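Local coordinates for putative exported protein (Peptoclostridium difficile, PDB 5TTA) that is of unknown function but is probably exported, its natural precursor having a signal sequence, and belongs to the DUF5780 family of the E-set clan, at residues A[41-46]-A[60-65]; A[77-82]-A[206-211]; A[89-94]-A[190-195]; A[127-132]-A[232-237]. All coordinates share one frame; numbering follows the deposited sequence. Where two conformers were deposited one is given.

Contact 1 (A[41-46]-A[60-65])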
loop_
_atom_site.group_PDB
_atom_site.type_symbol
_atom_site.label_atom_id
_atom_site.label_comp_id
_atom_site.label_asym_id
_atom_site.label_seq_id
_atom_site.Cartn_x
_atom_site.Cartn_y
_atom_site.Cartn_z
ATOM N N LEU A 41 21.936 -17.209 1.708
ATOM C CA LEU A 41 22.186 -16.025 0.882
ATOM C C LEU A 41 23.680 -15.754 0.929
ATOM O O LEU A 41 24.226 -15.464 1.998
ATOM C CB LEU A 41 21.390 -14.819 1.385
ATOM C CG LEU A 41 21.535 -13.501 0.633
ATOM C CD1 LEU A 41 21.076 -13.684 -0.839
ATOM C CD2 LEU A 41 20.693 -12.437 1.309
ATOM N N PHE A 42 24.345 -15.878 -0.212
ATOM C CA PHE A 42 25.796 -15.819 -0.287
ATOM C C PHE A 42 26.236 -14.436 -0.713
ATOM O O PHE A 42 25.786 -13.936 -1.748
ATOM C CB PHE A 42 26.342 -16.833 -1.293
ATOM C CG PHE A 42 27.813 -17.074 -1.162
ATOM C CD1 PHE A 42 28.717 -16.456 -2.004
ATOM C CD2 PHE A 42 28.295 -17.950 -0.193
ATOM C CE1 PHE A 42 30.082 -16.694 -1.885
ATOM C CE2 PHE A 42 29.656 -18.190 -0.061
ATOM C CZ PHE A 42 30.552 -17.558 -0.911
ATOM N N ILE A 43 27.140 -13.829 0.047
ATOM C CA ILE A 43 27.679 -12.540 -0.369
ATOM C C ILE A 43 28.975 -12.810 -1.116
ATOM O O ILE A 43 29.987 -13.186 -0.521
ATOM C CB ILE A 43 27.887 -11.576 0.805
ATOM C CG1 ILE A 43 26.553 -11.272 1.462
ATOM C CG2 ILE A 43 28.522 -10.258 0.287
ATOM C CD1 ILE A 43 26.659 -10.320 2.634
ATOM N N ASN A 44 28.949 -12.603 -2.430
ATOM C CA ASN A 44 30.137 -12.786 -3.259
ATOM C C ASN A 44 31.136 -11.657 -3.093
ATOM O O ASN A 44 32.349 -11.894 -3.208
ATOM C CB ASN A 44 29.732 -12.903 -4.734
ATOM C CG ASN A 44 28.804 -14.063 -4.966
ATOM O OD1 ASN A 44 29.195 -15.216 -4.774
ATOM N ND2 ASN A 44 27.558 -13.773 -5.331
ATOM N N ASN A 45 30.655 -10.445 -2.815
ATOM C CA ASN A 45 31.494 -9.255 -2.770
ATOM C C ASN A 45 30.673 -8.046 -2.341
ATOM O O ASN A 45 29.455 -8.019 -2.547
ATOM C CB ASN A 45 32.126 -9.000 -4.141
ATOM C CG ASN A 45 33.452 -8.286 -4.051
ATOM O OD1 ASN A 45 33.964 -8.031 -2.961
ATOM N ND2 ASN A 45 34.027 -7.969 -5.204
ATOM N N SER A 46 31.320 -7.046 -1.740
ATOM C CA SER A 46 30.691 -5.748 -1.520
ATOM C C SER A 46 31.778 -4.714 -1.743
ATOM O O SER A 46 32.850 -4.810 -1.142
ATOM C CB SER A 46 30.060 -5.620 -0.121
ATOM O OG SER A 46 31.002 -5.878 0.889
ATOM N N ASN A 60 27.587 1.430 -2.867
ATOM C CA ASN A 60 28.011 0.161 -2.264
ATOM C C ASN A 60 27.274 -0.950 -3.006
ATOM O O ASN A 60 26.052 -1.081 -2.871
ATOM C CB ASN A 60 27.661 0.223 -0.775
ATOM C CG ASN A 60 27.877 -1.090 -0.032
ATOM O OD1 ASN A 60 27.334 -1.281 1.064
ATOM N ND2 ASN A 60 28.646 -1.958 -0.592
ATOM N N VAL A 61 27.979 -1.722 -3.824
ATOM C CA VAL A 61 27.343 -2.758 -4.635
ATOM C C VAL A 61 27.625 -4.112 -3.991
ATOM O O VAL A 61 28.781 -4.550 -3.915
ATOM C CB VAL A 61 27.830 -2.718 -6.086
ATOM C CG1 VAL A 61 27.136 -3.845 -6.907
ATOM C CG2 VAL A 61 27.522 -1.311 -6.700
ATOM N N ILE A 62 26.567 -4.760 -3.512
ATOM C CA ILE A 62 26.649 -6.067 -2.851
ATOM C C ILE A 62 26.219 -7.131 -3.852
ATOM O O ILE A 62 25.065 -7.132 -4.310
ATOM C CB ILE A 62 25.773 -6.103 -1.589
ATOM C CG1 ILE A 62 26.110 -4.885 -0.723
ATOM C CG2 ILE A 62 25.999 -7.437 -0.836
ATOM C CD1 ILE A 62 25.225 -4.696 0.488
ATOM N N SER A 63 27.147 -8.023 -4.203
ATOM C CA SER A 63 26.860 -9.095 -5.151
ATOM C C SER A 63 26.388 -10.313 -4.365
ATOM O O SER A 63 27.117 -10.825 -3.503
ATOM C CB SER A 63 28.086 -9.403 -6.000
ATOM O OG SER A 63 27.888 -10.606 -6.722
ATOM N N LEU A 64 25.150 -10.725 -4.617
ATOM C CA LEU A 64 24.464 -11.782 -3.887
ATOM C C LEU A 64 24.146 -12.976 -4.783
ATOM O O LEU A 64 23.924 -12.842 -6.004
ATOM C CB LEU A 64 23.144 -11.259 -3.298
ATOM C CG LEU A 64 23.196 -10.040 -2.383
ATOM C CD1 LEU A 64 21.781 -9.510 -2.151
ATOM C CD2 LEU A 64 23.838 -10.439 -1.066
ATOM N N THR A 65 24.085 -14.144 -4.151
ATOM C CA THR A 65 23.643 -15.387 -4.786
ATOM C C THR A 65 22.698 -16.086 -3.814
ATOM O O THR A 65 23.092 -16.353 -2.681
ATOM C CB THR A 65 24.824 -16.318 -5.113
ATOM O OG1 THR A 65 25.684 -15.713 -6.096
ATOM C CG2 THR A 65 24.321 -17.685 -5.614
#
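Strands 41-46 and 60-65 form the antiparallel beta hairpin that opens the modelled chain, and a beta bulge interrupts their register. Asn60 turns its amide inward, CG anti to the backbone N, and reaches the methylene of Ser46. Ser46, whose small hydroxyl side chain suits a buried site, has its OG hydrogen-bonded to Tyr247 OH and Ile206 O. Ile62 shares the inner face with Ile43; their CG2 methyls touch at 3.9 Å, crossing obliquely. Aliphatic side chains suit this face, which packs on strands 72-82 and 205-215. At Ser63 the register slips by one: its N-H bonds to Asn45 O (2.8 Å), while its carbonyl takes the N-H of Asn44, so Asn44 is the extra residue of the bulge. Leu64 returns to the inner face, its CD2 lying alongside Ile43 CG1 at 3.8 Å and its CB meeting Leu41 CD1. Thr65 pairs with Phe42 through two backbone bonds, the straighter being Phe42 N to Thr65 O (2.8 Å, 172° at the hydrogen). On the outer face, the backbone of Asn44 (phi -75°, psi -31°) swings its side chain over the partner strand, and ND2 donates in its own amide plane to Thr65 OG1 at 2.8 Å.

Contact 2 (A[77-82]-A[206-211])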
loop_
_atom_site.group_PDB
_atom_site.type_symbol
_atom_site.label_atom_id
_atom_site.label_comp_id
_atom_site.label_asym_id
_atom_site.label_seq_id
_atom_site.Cartn_x
_atom_site.Cartn_y
_atom_site.Cartn_z
ATOM N N ILE A 77 21.216 -7.268 5.904
ATOM C CA ILE A 77 22.638 -7.427 5.628
ATOM C C ILE A 77 23.371 -6.250 6.248
ATOM O O ILE A 77 23.045 -5.092 5.952
ATOM C CB ILE A 77 22.927 -7.508 4.118
ATOM C CG1 ILE A 77 22.373 -8.817 3.553
ATOM C CG2 ILE A 77 24.418 -7.413 3.872
ATOM C CD1 ILE A 77 22.574 -8.943 2.025
ATOM N N THR A 78 24.348 -6.539 7.122
ATOM C CA THR A 78 25.050 -5.475 7.830
ATOM C C THR A 78 26.403 -5.254 7.172
ATOM O O THR A 78 27.111 -6.214 6.861
ATOM C CB THR A 78 25.237 -5.806 9.316
ATOM O OG1 THR A 78 23.956 -5.893 9.949
ATOM C CG2 THR A 78 26.061 -4.711 10.022
ATOM N N CYS A 79 26.765 -3.983 6.977
ATOM C CA CYS A 79 28.053 -3.613 6.413
ATOM C C CYS A 79 28.857 -2.756 7.384
ATOM O O CYS A 79 28.299 -2.020 8.203
ATOM C CB CYS A 79 27.919 -2.823 5.120
ATOM S SG CYS A 79 27.073 -3.733 3.781
ATOM N N LEU A 80 30.168 -2.857 7.222
ATOM C CA LEU A 80 31.201 -2.134 7.947
ATOM C C LEU A 80 32.174 -1.594 6.920
ATOM O O LEU A 80 32.345 -2.189 5.854
ATOM C CB LEU A 80 31.940 -3.059 8.929
ATOM C CG LEU A 80 31.023 -3.712 9.958
ATOM C CD1 LEU A 80 31.860 -4.730 10.790
ATOM C CD2 LEU A 80 30.467 -2.658 10.893
ATOM N N ALA A 81 32.779 -0.447 7.219
ATOM C CA ALA A 81 33.634 0.239 6.254
ATOM C C ALA A 81 34.996 0.536 6.856
ATOM O O ALA A 81 35.104 0.828 8.047
ATOM C CB ALA A 81 32.975 1.556 5.779
ATOM N N TYR A 82 36.038 0.485 6.014
ATOM C CA TYR A 82 37.418 0.654 6.435
ATOM C C TYR A 82 38.147 1.525 5.434
ATOM O O TYR A 82 37.907 1.420 4.229
ATOM C CB TYR A 82 38.144 -0.712 6.551
ATOM C CG TYR A 82 37.566 -1.504 7.675
ATOM C CD1 TYR A 82 36.400 -2.255 7.506
ATOM C CD2 TYR A 82 38.150 -1.443 8.939
ATOM C CE1 TYR A 82 35.825 -2.931 8.574
ATOM C CE2 TYR A 82 37.597 -2.116 9.996
ATOM C CZ TYR A 82 36.457 -2.855 9.819
ATOM O OH TYR A 82 35.942 -3.502 10.901
ATOM N N ILE A 206 34.635 -2.511 2.130
ATOM C CA ILE A 206 33.364 -2.767 2.784
ATOM C C ILE A 206 33.309 -4.261 3.033
ATOM O O ILE A 206 33.556 -5.048 2.114
ATOM C CB ILE A 206 32.192 -2.287 1.915
ATOM C CG1 ILE A 206 32.271 -0.758 1.781
ATOM C CG2 ILE A 206 30.862 -2.754 2.487
ATOM C CD1 ILE A 206 31.287 -0.230 0.843
ATOM N N ILE A 207 33.070 -4.663 4.277
ATOM C CA ILE A 207 32.872 -6.078 4.563
ATOM C C ILE A 207 31.466 -6.220 5.101
ATOM O O ILE A 207 30.971 -5.320 5.784
ATOM C CB ILE A 207 33.935 -6.628 5.549
ATOM C CG1 ILE A 207 33.871 -5.881 6.876
ATOM C CG2 ILE A 207 35.351 -6.460 4.945
ATOM C CD1 ILE A 207 34.782 -6.531 7.984
ATOM N N SER A 208 30.807 -7.333 4.757
ATOM C CA SER A 208 29.394 -7.514 5.038
ATOM C C SER A 208 29.105 -8.884 5.637
ATOM O O SER A 208 29.927 -9.817 5.578
ATOM C CB SER A 208 28.550 -7.312 3.779
ATOM O OG SER A 208 28.962 -6.120 3.108
ATOM N N CYS A 209 27.925 -8.982 6.249
ATOM C CA CYS A 209 27.476 -10.246 6.829
ATOM C C CYS A 209 25.958 -10.270 6.792
ATOM O O CYS A 209 25.315 -9.287 7.185
ATOM C CB CYS A 209 27.981 -10.406 8.274
ATOM S SG CYS A 209 27.601 -11.998 9.082
ATOM N N VAL A 210 25.403 -11.391 6.327
ATOM C CA VAL A 210 23.965 -11.622 6.377
ATOM C C VAL A 210 23.550 -11.790 7.827
ATOM O O VAL A 210 24.128 -12.611 8.549
ATOM C CB VAL A 210 23.587 -12.868 5.575
ATOM C CG1 VAL A 210 22.088 -13.148 5.716
ATOM C CG2 VAL A 210 23.989 -12.707 4.090
ATOM N N LYS A 211 22.560 -11.011 8.256
ATOM C CA LYS A 211 22.024 -11.105 9.609
ATOM C C LYS A 211 20.867 -12.091 9.650
ATOM O O LYS A 211 20.834 -12.987 10.494
ATOM C CB LYS A 211 21.605 -9.709 10.095
ATOM C CG LYS A 211 20.972 -9.628 11.500
ATOM C CD LYS A 211 20.773 -8.150 11.882
ATOM C CE LYS A 211 20.204 -7.969 13.302
ATOM N NZ LYS A 211 18.737 -8.211 13.350
#
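Ile77 and Val210 begin the pairing on the face turned toward the N-terminal hairpin, where Ile77 CG1 stands 4.2 Å from Val210 CG2. Two residues on, Cys79 and Ser208 form a non-hydrogen-bonded pair with similar first torsions, chi1 -61° and -47°, each putting its heteroatom anti to the carbonyl carbon. Cys79 SG and Ser208 OG therefore come within 3.1 Å, tip to tip; the serine hydroxyl is hydrogen-bonded to Ser46 OG. Small side chains suit this buried spot, since the hairpin lies over it. Strands 72-82 and 205-215 are antiparallel neighbours in the central sheet of the fold, and here four backbone hydrogen bonds tie Thr78 to Cys209 and Leu80 to Ile207. The bond from Leu80 N to Ile207 O (3.0 Å) runs almost along the C=O axis. On the other face, Ile207 takes the crowded first torsion, chi1 60°, with CG1 between the backbone N and the carbonyl carbon. That choice carries CG1 to Leu80 CB at 4.0 Å and sends CD1 on to Tyr82 CE1 at 3.8 Å, where the aliphatic branch crosses the ring obliquely. Leu80 and Tyr82 also pack on Phe233 of helix 226-233, and Tyr82 OH makes a weak hydrogen bond to Lys236 O.

Contact 3 (A[89-94]-A[190-195])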
loop_
_atom_site.group_PDB
_atom_site.type_symbol
_atom_site.label_atom_id
_atom_site.label_comp_id
_atom_site.label_asym_id
_atom_site.label_seq_id
_atom_site.Cartn_x
_atom_site.Cartn_y
_atom_site.Cartn_z
ATOM N N LEU A 89 35.710 3.056 9.855
ATOM C CA LEU A 89 35.141 4.370 9.547
ATOM C C LEU A 89 33.700 4.449 10.016
ATOM O O LEU A 89 32.912 3.523 9.772
ATOM C CB LEU A 89 35.198 4.668 8.043
ATOM C CG LEU A 89 36.604 4.784 7.469
ATOM C CD1 LEU A 89 36.526 4.798 5.939
ATOM C CD2 LEU A 89 37.245 6.039 7.991
ATOM N N GLU A 90 33.349 5.563 10.666
ATOM C CA GLU A 90 31.952 5.886 10.936
ATOM C C GLU A 90 31.397 6.664 9.751
ATOM O O GLU A 90 31.965 7.697 9.369
ATOM C CB GLU A 90 31.798 6.728 12.198
ATOM C CG GLU A 90 32.135 6.013 13.470
ATOM C CD GLU A 90 31.878 6.878 14.689
ATOM O OE1 GLU A 90 30.754 6.826 15.237
ATOM O OE2 GLU A 90 32.802 7.617 15.081
ATOM N N LEU A 91 30.281 6.186 9.198
ATOM C CA LEU A 91 29.651 6.794 8.032
ATOM C C LEU A 91 28.237 7.278 8.319
ATOM O O LEU A 91 27.527 6.726 9.153
ATOM C CB LEU A 91 29.565 5.793 6.852
ATOM C CG LEU A 91 30.899 5.203 6.389
ATOM C CD1 LEU A 91 30.643 4.353 5.139
ATOM C CD2 LEU A 91 31.890 6.302 6.075
ATOM N N TYR A 92 27.827 8.320 7.584
ATOM C CA TYR A 92 26.417 8.553 7.292
ATOM C C TYR A 92 26.041 7.640 6.123
ATOM O O TYR A 92 26.049 8.041 4.952
ATOM C CB TYR A 92 26.174 10.027 6.959
ATOM C CG TYR A 92 26.411 10.976 8.111
ATOM C CD1 TYR A 92 25.505 11.064 9.165
ATOM C CD2 TYR A 92 27.532 11.802 8.133
ATOM C CE1 TYR A 92 25.705 11.950 10.212
ATOM C CE2 TYR A 92 27.741 12.707 9.190
ATOM C CZ TYR A 92 26.818 12.768 10.218
ATOM O OH TYR A 92 27.007 13.630 11.270
ATOM N N TRP A 93 25.712 6.375 6.455
ATOM C CA TRP A 93 25.626 5.323 5.441
ATOM C C TRP A 93 24.541 5.587 4.404
ATOM O O TRP A 93 24.708 5.235 3.228
ATOM C CB TRP A 93 25.338 3.969 6.093
ATOM C CG TRP A 93 26.522 3.359 6.775
ATOM C CD1 TRP A 93 26.968 3.600 8.054
ATOM C CD2 TRP A 93 27.418 2.408 6.199
ATOM N NE1 TRP A 93 28.094 2.827 8.305
ATOM C CE2 TRP A 93 28.376 2.078 7.188
ATOM C CE3 TRP A 93 27.484 1.776 4.943
ATOM C CZ2 TRP A 93 29.424 1.166 6.947
ATOM C CZ3 TRP A 93 28.501 0.868 4.697
ATOM C CH2 TRP A 93 29.468 0.554 5.708
ATOM N N ASP A 94 23.384 6.088 4.836
ATOM C CA ASP A 94 22.251 6.340 3.948
ATOM C C ASP A 94 22.016 7.831 3.706
ATOM O O ASP A 94 20.877 8.248 3.479
ATOM C CB ASP A 94 20.979 5.676 4.486
ATOM C CG ASP A 94 20.650 6.064 5.922
ATOM O OD1 ASP A 94 21.301 6.974 6.487
ATOM O OD2 ASP A 94 19.708 5.455 6.503
ATOM N N LEU A 190 26.305 5.700 -1.837
ATOM C CA LEU A 190 27.212 5.887 -0.675
ATOM C C LEU A 190 28.009 7.187 -0.870
ATOM O O LEU A 190 29.184 7.187 -1.245
ATOM C CB LEU A 190 28.112 4.665 -0.497
ATOM C CG LEU A 190 28.847 4.588 0.852
ATOM C CD1 LEU A 190 27.798 4.276 1.897
ATOM C CD2 LEU A 190 29.876 3.502 0.827
ATOM N N PHE A 191 27.322 8.321 -0.639
ATOM C CA PHE A 191 27.892 9.646 -0.848
ATOM C C PHE A 191 28.890 10.060 0.221
ATOM O O PHE A 191 29.849 10.764 -0.094
ATOM C CB PHE A 191 26.769 10.682 -0.919
ATOM C CG PHE A 191 25.875 10.511 -2.107
ATOM C CD1 PHE A 191 24.546 10.174 -1.941
ATOM C CD2 PHE A 191 26.388 10.638 -3.398
ATOM C CE1 PHE A 191 23.705 10.017 -3.045
ATOM C CE2 PHE A 191 25.561 10.490 -4.520
ATOM C CZ PHE A 191 24.219 10.175 -4.344
ATOM N N ASP A 192 28.714 9.630 1.473
ATOM C CA ASP A 192 29.632 10.075 2.528
ATOM C C ASP A 192 31.069 9.643 2.231
ATOM O O ASP A 192 31.320 8.492 1.853
ATOM C CB ASP A 192 29.179 9.536 3.887
ATOM C CG ASP A 192 29.888 10.232 5.053
ATOM O OD1 ASP A 192 30.466 11.320 4.840
ATOM O OD2 ASP A 192 29.873 9.695 6.181
ATOM N N LYS A 193 32.011 10.591 2.384
ATOM C CA LYS A 193 33.476 10.453 2.202
ATOM C C LYS A 193 33.871 10.422 0.730
ATOM O O LYS A 193 35.031 10.154 0.426
ATOM C CB LYS A 193 34.072 9.206 2.879
ATOM C CG LYS A 193 33.659 9.012 4.354
ATOM C CD LYS A 193 34.314 10.016 5.272
ATOM C CE LYS A 193 34.139 9.602 6.736
ATOM N NZ LYS A 193 34.783 10.579 7.637
ATOM N N TRP A 194 32.955 10.707 -0.188
ATOM C CA TRP A 194 33.268 10.795 -1.606
ATOM C C TRP A 194 33.522 12.255 -1.981
ATOM O O TRP A 194 32.822 13.160 -1.518
ATOM C CB TRP A 194 32.109 10.203 -2.406
ATOM C CG TRP A 194 32.128 10.325 -3.900
ATOM C CD1 TRP A 194 33.044 9.825 -4.774
ATOM C CD2 TRP A 194 31.120 10.975 -4.695
ATOM N NE1 TRP A 194 32.669 10.130 -6.084
ATOM C CE2 TRP A 194 31.496 10.839 -6.052
ATOM C CE3 TRP A 194 29.949 11.660 -4.382
ATOM C CZ2 TRP A 194 30.730 11.367 -7.100
ATOM C CZ3 TRP A 194 29.168 12.168 -5.433
ATOM C CH2 TRP A 194 29.567 12.013 -6.767
ATOM N N LYS A 195 34.545 12.487 -2.787
ATOM C CA LYS A 195 34.787 13.800 -3.375
ATOM C C LYS A 195 34.574 13.683 -4.882
ATOM O O LYS A 195 35.372 13.061 -5.586
ATOM C CB LYS A 195 36.184 14.324 -3.054
ATOM C CG LYS A 195 36.371 15.760 -3.530
ATOM C CD LYS A 195 37.742 16.315 -3.180
ATOM C CE LYS A 195 37.797 16.740 -1.725
ATOM N NZ LYS A 195 36.740 17.748 -1.425
HETATM O O HOH W 1 31.091 10.680 8.062
HETATM O O HOH W 2 34.057 9.556 10.054
HETATM O O HOH W 3 26.914 7.781 2.388
#
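Asp192 is the polar centre of this meeting between an irregular run, residues 89-94, and a type II beta turn spanning Phe191 to Trp194. Its CB lies 3.6 Å from Tyr92 O, and the first torsion (chi1 -166°, CG anti to the backbone N) extends the carboxylate across the facing backbone. CG comes within 4.2 Å of Tyr92 CB. At the tip, OD2 accepts the N-H of Tyr92 at 2.8 Å with 162° at the hydrogen, the donor standing above the carboxylate plane. The same oxygen meets Leu91 CA and accepts a hydrogen bond from a water that also reaches Glu90 O weakly. An aspartate fits well here because its short chain brings an acceptor to an N-H without strand pairing. The carboxylate and the Tyr92 ring are turned 48° apart. A further water accepts from Asp192 N and bridges to Tyr92 O, so main chain and side chain both hold Tyr92.

Around this polar centre are aliphatic contacts and one more water bridge. Lys193, at positive phi in the turn, bends at chi2 so that CG touches Leu91 CD2 at 3.7 Å, while its NZ donates to a water bound to Glu90 O. Leu190 CD1 rests against Trp93 CE3 at 4.0 Å, and Leu91 CD1 lies over one face of the same indole. Trp93 NE1 bonds to Ser129 O, and its ring packs on Cys79 and Ala81 of strand 72-82; the 190-195 segment follows strand 183-189, so the contact sits where that strand's sheet meets the central one.

Contact 4 (A[127-132]-A[232-237])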
loop_
_atom_site.group_PDB
_atom_site.type_symbol
_atom_site.label_atom_id
_atom_site.label_comp_id
_atom_site.label_asym_id
_atom_site.label_seq_id
_atom_site.Cartn_x
_atom_site.Cartn_y
_atom_site.Cartn_z
ATOM N N PRO A 127 21.711 8.174 11.882
ATOM C CA PRO A 127 22.887 8.718 12.580
ATOM C C PRO A 127 24.202 8.147 12.058
ATOM O O PRO A 127 24.273 7.005 11.608
ATOM C CB PRO A 127 22.661 8.290 14.041
ATOM C CG PRO A 127 21.153 8.251 14.189
ATOM C CD PRO A 127 20.711 7.632 12.826
ATOM N N LYS A 128 25.275 8.927 12.202
ATOM C CA LYS A 128 26.604 8.413 11.862
ATOM C C LYS A 128 26.901 7.170 12.698
ATOM O O LYS A 128 26.555 7.119 13.885
ATOM C CB LYS A 128 27.674 9.486 12.114
ATOM C CG LYS A 128 29.067 9.096 11.566
ATOM C CD LYS A 128 30.204 9.971 12.106
ATOM C CE LYS A 128 30.413 11.230 11.310
ATOM N NZ LYS A 128 31.295 12.194 12.045
ATOM N N SER A 129 27.516 6.158 12.080
ATOM C CA SER A 129 27.690 4.862 12.743
ATOM C C SER A 129 28.765 4.039 12.043
ATOM O O SER A 129 28.988 4.180 10.840
ATOM C CB SER A 129 26.364 4.083 12.775
ATOM O OG SER A 129 26.535 2.767 13.283
ATOM N N TYR A 130 29.430 3.151 12.806
ATOM C CA TYR A 130 30.338 2.198 12.158
ATOM C C TYR A 130 29.594 1.189 11.280
ATOM O O TYR A 130 30.170 0.646 10.332
ATOM C CB TYR A 130 31.171 1.436 13.204
ATOM C CG TYR A 130 32.318 2.230 13.825
ATOM C CD1 TYR A 130 33.445 2.569 13.080
ATOM C CD2 TYR A 130 32.274 2.615 15.169
ATOM C CE1 TYR A 130 34.493 3.302 13.644
ATOM C CE2 TYR A 130 33.316 3.327 15.737
ATOM C CZ TYR A 130 34.416 3.669 14.974
ATOM O OH TYR A 130 35.436 4.391 15.555
ATOM N N SER A 131 28.348 0.882 11.589
ATOM C CA SER A 131 27.640 -0.141 10.835
ATOM C C SER A 131 26.340 0.380 10.229
ATOM O O SER A 131 25.735 1.337 10.708
ATOM C CB SER A 131 27.304 -1.344 11.712
ATOM O OG SER A 131 26.339 -0.962 12.674
ATOM N N HIS A 132 25.873 -0.315 9.195
ATOM C CA HIS A 132 24.541 -0.084 8.662
ATOM C C HIS A 132 23.912 -1.409 8.263
ATOM O O HIS A 132 24.570 -2.265 7.665
ATOM C CB HIS A 132 24.558 0.848 7.438
ATOM C CG HIS A 132 23.185 1.189 6.948
ATOM N ND1 HIS A 132 22.327 1.983 7.670
ATOM C CD2 HIS A 132 22.521 0.846 5.815
ATOM C CE1 HIS A 132 21.194 2.130 7.000
ATOM N NE2 HIS A 132 21.283 1.441 5.874
ATOM N N SER A 232 33.465 -8.932 16.659
ATOM C CA SER A 232 34.864 -8.997 16.244
ATOM C C SER A 232 35.287 -7.800 15.398
ATOM O O SER A 232 36.448 -7.373 15.468
ATOM C CB SER A 232 35.111 -10.280 15.460
ATOM O OG SER A 232 34.893 -11.413 16.274
ATOM N N PHE A 233 34.389 -7.258 14.586
ATOM C CA PHE A 233 34.777 -6.279 13.581
ATOM C C PHE A 233 34.323 -4.852 13.863
ATOM O O PHE A 233 35.053 -3.926 13.532
ATOM C CB PHE A 233 34.245 -6.693 12.196
ATOM C CG PHE A 233 34.973 -7.868 11.571
ATOM C CD1 PHE A 233 34.315 -9.073 11.339
ATOM C CD2 PHE A 233 36.305 -7.755 11.187
ATOM C CE1 PHE A 233 34.975 -10.161 10.745
ATOM C CE2 PHE A 233 36.968 -8.835 10.601
ATOM C CZ PHE A 233 36.291 -10.035 10.368
ATOM N N GLN A 234 33.123 -4.621 14.409
ATOM C CA GLN A 234 32.555 -3.269 14.374
ATOM C C GLN A 234 33.380 -2.328 15.243
ATOM O O GLN A 234 33.592 -2.590 16.436
ATOM C CB GLN A 234 31.094 -3.250 14.823
ATOM C CG GLN A 234 30.582 -1.813 15.042
ATOM C CD GLN A 234 29.081 -1.711 15.234
ATOM O OE1 GLN A 234 28.427 -0.805 14.693
ATOM N NE2 GLN A 234 28.531 -2.607 16.034
ATOM N N GLY A 235 33.867 -1.248 14.629
ATOM C CA GLY A 235 34.732 -0.297 15.290
ATOM C C GLY A 235 36.121 -0.789 15.647
ATOM O O GLY A 235 36.790 -0.152 16.454
ATOM N N LYS A 236 36.593 -1.882 15.044
ATOM C CA LYS A 236 37.916 -2.430 15.329
ATOM C C LYS A 236 38.809 -2.340 14.099
ATOM O O LYS A 236 38.344 -2.509 12.971
ATOM C CB LYS A 236 37.830 -3.896 15.750
ATOM C CG LYS A 236 36.739 -4.214 16.740
ATOM C CD LYS A 236 37.174 -3.922 18.159
ATOM C CE LYS A 236 36.490 -4.875 19.145
ATOM N NZ LYS A 236 37.033 -6.285 19.122
ATOM N N GLU A 237 40.101 -2.136 14.337
ATOM C CA GLU A 237 41.094 -2.181 13.270
ATOM C C GLU A 237 41.243 -3.611 12.739
ATOM O O GLU A 237 41.129 -4.586 13.481
ATOM C CB GLU A 237 42.438 -1.647 13.786
ATOM C CG GLU A 237 43.433 -1.280 12.688
ATOM C CD GLU A 237 44.619 -0.461 13.187
ATOM O OE1 GLU A 237 44.625 -0.057 14.370
ATOM O OE2 GLU A 237 45.552 -0.225 12.386
#
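Glycine meets an aromatic face where the turn that follows helix 226-233 meets the run leading into strand 131-135. The close part is a CH-pi contact: Gly235 CA lies 3.6 Å from the centroid of the Tyr130 ring and only 5° off its normal, so the backbone methylene sits squarely over the face. Every ring carbon is consequently at a similar distance from it. Gly235 is the third residue of a type II beta turn from Phe233 to Lys236, closed by Lys236 N bonding to Phe233 O (3.0 Å). Its positive phi of 69° favours glycine, which, having no side chain, lets CA lie directly on the ring, so the residue type suits both the turn and the aromatic face.

Beside this, Gln234 stretches out, CG anti to the backbone N and the chain extended beyond it. CG lies 3.8 Å from Tyr130 CB, and OE1 reaches Ser131, whose OG donates to it at 2.9 Å. The hydroxyl approaches from above the carbonyl plane of the amide, 44° out, rather than along a lone pair. Ser131 OG adopts the crowded first torsion, between the backbone N and the carbonyl carbon, which turns it toward the glutamine. Ser129 OG in turn donates to Ser131 O at 3.1 Å, in the carbonyl plane and on a lone pair, linking the residues on both sides of Tyr130.

The rest is loose. Lys128, Ser232 and Lys236 are exposed and make no contact across the segments, and the two runs bury little surface between them. With one hydroxyl-to-amide bond and one CH-pi contact, the attachment is neutral and short-ranged: it depends on shape and on a single directional bond rather than on charge.

Strand 72-82 lies at the middle of the arrangement. Contact 1 packs its inner face against contact 2, their centres about 10 Å apart, with Leu41 O on Val210 CG2 and Asn60 ND2 on Ile206 CD1. Contact 4, centred about 9 Å from contact 2, reaches the same sheet through Cys79 N and His132 O. Contact 3 meets contact 2 through Ala81 O and Leu89 N, and contact 4 through Ser129 O, which receives both Leu91 N and Trp93 NE1. Contacts 1 and 4 do not touch, their nearest atoms being about 7 Å apart. Along the chain, contact 4 crosses both contact 2 and contact 3. With the function unknown, none of the contacts can be assigned to a site.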